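PDB 5ICU: CopC from Methylosinus trichosporium OB3b, which binds copper(II) and, as a member of the CopC family of periplasmic proteins, probably takes part in copper homeostasis. Local coordinates for residues A[20-25]-A[37-42]. Numbering follows the deposited sequence.
Sequences KLVKLR and ISILDS
Across the hydrophobic core of a beta sandwich, V22 and L24 of strand 21-26 meet I37 and I39 of strand 36-40. The two strands belong to different sheets: no hydrogen bond joins them, and the nearest alpha carbons, CA of V22 and CA of I37, stand 8.7 Å apart, a separation bridged by side chains rather than by backbone. All four contact residues are buried, and all four direct their CB atoms at the opposing segment.

L24 and I37 meet end-on, each extending an outer methyl to the other. L24 CD1 lies 3.8 Å from I37 CD1 and 4.0 Å from I37 CG1, so one leucine methyl rests on the outer end of the isoleucine's longer branch. That branch is carried inward because CG1 of I37 is anti to the carbonyl carbon (chi1 -51°) and CD1 continues it in an extended course (chi2 169°). V22 and I39 instead pass alongside one another, running opposite ways, and touch where V22 CG2 comes 4.0 Å from I39 CD1. Only 164 Å² is buried between the segments, consistent with contact through a few methyl groups.

Neighbouring strands add to the packing: I37 also meets L61 and L63 of strand 60-64 and V75 of strand 71-80, while L24 meets L4 and A7. Backbone hydrogen bonds between V22 and L63 and between L24 and L61 tie strand 21-26 to strand 60-64 within the three-stranded sheet. Apolar side chains packed between two separately hydrogen-bonded sheets are characteristic of a beta sandwich, here the cupredoxin-like fold of the CopC family.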
loop_
_atom_site.group_PDB
_atom_site.type_symbol
_atom_site.label_atom_id
_atom_site.label_comp_id
_atom_site.label_asym_id
_atom_site.label_seq_id
_atom_site.Cartn_x
_atom_site.Cartn_y
_atom_site.Cartn_z
ATOM N N LYS A 20 6.829 6.700 -4.961
ATOM C CA LYS A 20 7.180 5.774 -6.036
ATOM C C LYS A 20 6.593 4.385 -5.780
ATOM O O LYS A 20 6.188 3.681 -6.703
ATOM C CB LYS A 20 8.673 5.689 -6.166
ATOM C CG LYS A 20 9.292 7.015 -6.595
ATOM C CD LYS A 20 10.769 6.837 -6.897
ATOM C CE LYS A 20 11.413 8.158 -7.313
ATOM N NZ LYS A 20 12.630 7.977 -8.151
ATOM N N LEU A 21 6.499 4.022 -4.520
ATOM C CA LEU A 21 5.835 2.791 -4.171
ATOM C C LEU A 21 5.220 2.865 -2.813
ATOM O O LEU A 21 5.476 3.789 -2.020
ATOM C CB LEU A 21 6.728 1.583 -4.354
ATOM C CG LEU A 21 8.027 1.647 -3.645
ATOM C CD1 LEU A 21 7.817 1.496 -2.185
ATOM C CD2 LEU A 21 9.045 0.587 -4.070
ATOM N N VAL A 22 4.321 1.912 -2.582
ATOM C CA VAL A 22 3.737 1.640 -1.278
ATOM C C VAL A 22 4.481 0.441 -0.733
ATOM O O VAL A 22 4.610 -0.566 -1.445
ATOM C CB VAL A 22 2.241 1.341 -1.385
ATOM C CG1 VAL A 22 1.673 0.810 -0.064
ATOM C CG2 VAL A 22 1.486 2.561 -1.829
ATOM N N LYS A 23 4.985 0.551 0.483
ATOM C CA LYS A 23 5.714 -0.517 1.164
ATOM C C LYS A 23 4.966 -0.913 2.398
ATOM O O LYS A 23 4.702 -0.071 3.268
ATOM C CB LYS A 23 7.111 -0.053 1.602
ATOM C CG LYS A 23 7.960 0.471 0.500
ATOM C CD LYS A 23 9.401 0.758 0.888
ATOM C CE LYS A 23 9.978 2.043 0.322
ATOM N NZ LYS A 23 11.401 1.874 -0.110
ATOM N N LEU A 24 4.638 -2.192 2.534
ATOM C CA LEU A 24 3.950 -2.696 3.716
ATOM C C LEU A 24 4.779 -3.752 4.397
ATOM O O LEU A 24 5.383 -4.584 3.718
ATOM C CB LEU A 24 2.616 -3.303 3.284
ATOM C CG LEU A 24 1.634 -2.441 2.497
ATOM C CD1 LEU A 24 0.342 -3.207 2.250
ATOM C CD2 LEU A 24 1.309 -1.149 3.196
ATOM N N ARG A 25 4.812 -3.742 5.728
ATOM C CA ARG A 25 5.498 -4.772 6.513
ATOM C C ARG A 25 4.510 -5.327 7.504
ATOM O O ARG A 25 3.730 -4.581 8.135
ATOM C CB ARG A 25 6.722 -4.187 7.229
ATOM C CG ARG A 25 7.454 -5.190 8.075
ATOM C CD ARG A 25 8.851 -4.760 8.446
ATOM N NE ARG A 25 8.858 -3.564 9.264
ATOM C CZ ARG A 25 8.715 -3.536 10.600
ATOM N NH1 ARG A 25 8.553 -4.657 11.307
ATOM N NH2 ARG A 25 8.762 -2.367 11.247
ATOM N N ILE A 37 -2.604 -5.540 -3.040
ATOM C CA ILE A 37 -2.600 -4.174 -2.542
ATOM C C ILE A 37 -3.251 -3.362 -3.653
ATOM O O ILE A 37 -2.906 -3.521 -4.827
ATOM C CB ILE A 37 -1.177 -3.637 -2.266
ATOM C CG1 ILE A 37 -0.376 -4.602 -1.401
ATOM C CG2 ILE A 37 -1.267 -2.264 -1.620
ATOM C CD1 ILE A 37 1.096 -4.285 -1.307
ATOM N N SER A 38 -4.113 -2.441 -3.247
ATOM C CA SER A 38 -4.769 -1.540 -4.189
ATOM C C SER A 38 -4.668 -0.110 -3.699
ATOM O O SER A 38 -4.719 0.152 -2.508
ATOM C CB SER A 38 -6.263 -1.832 -4.326
ATOM O OG SER A 38 -6.479 -3.153 -4.781
ATOM N N ILE A 39 -4.541 0.837 -4.625
ATOM C CA ILE A 39 -4.702 2.250 -4.324
ATOM C C ILE A 39 -5.970 2.730 -4.948
ATOM O O ILE A 39 -6.206 2.519 -6.148
ATOM C CB ILE A 39 -3.510 3.069 -4.879
ATOM C CG1 ILE A 39 -2.179 2.579 -4.274
ATOM C CG2 ILE A 39 -3.709 4.560 -4.640
ATOM C CD1 ILE A 39 -0.959 3.240 -4.864
ATOM N N LEU A 40 -6.793 3.380 -4.132
ATOM C CA LEU A 40 -8.073 3.996 -4.546
ATOM C C LEU A 40 -7.929 5.488 -4.480
ATOM O O LEU A 40 -7.301 6.002 -3.581
ATOM C CB LEU A 40 -9.228 3.574 -3.609
ATOM C CG LEU A 40 -9.420 2.106 -3.375
ATOM C CD1 LEU A 40 -10.627 1.911 -2.455
ATOM C CD2 LEU A 40 -9.555 1.305 -4.659
ATOM N N ASP A 41 -8.483 6.194 -5.452
ATOM C CA ASP A 41 -8.514 7.663 -5.376
ATOM C C ASP A 41 -9.635 8.166 -4.491
ATOM O O ASP A 41 -10.319 7.365 -3.857
ATOM C CB ASP A 41 -8.513 8.282 -6.798
ATOM C CG ASP A 41 -9.854 8.243 -7.501
ATOM O OD1 ASP A 41 -10.863 7.928 -6.901
ATOM O OD2 ASP A 41 -9.888 8.549 -8.734
ATOM N N SER A 42 -9.787 9.483 -4.397
ATOM C CA SER A 42 -10.707 10.072 -3.461
ATOM C C SER A 42 -12.154 9.858 -3.792
ATOM O O SER A 42 -13.001 10.183 -2.986
ATOM C CB SER A 42 -10.423 11.573 -3.326
ATOM O OG SER A 42 -10.705 12.260 -4.510
#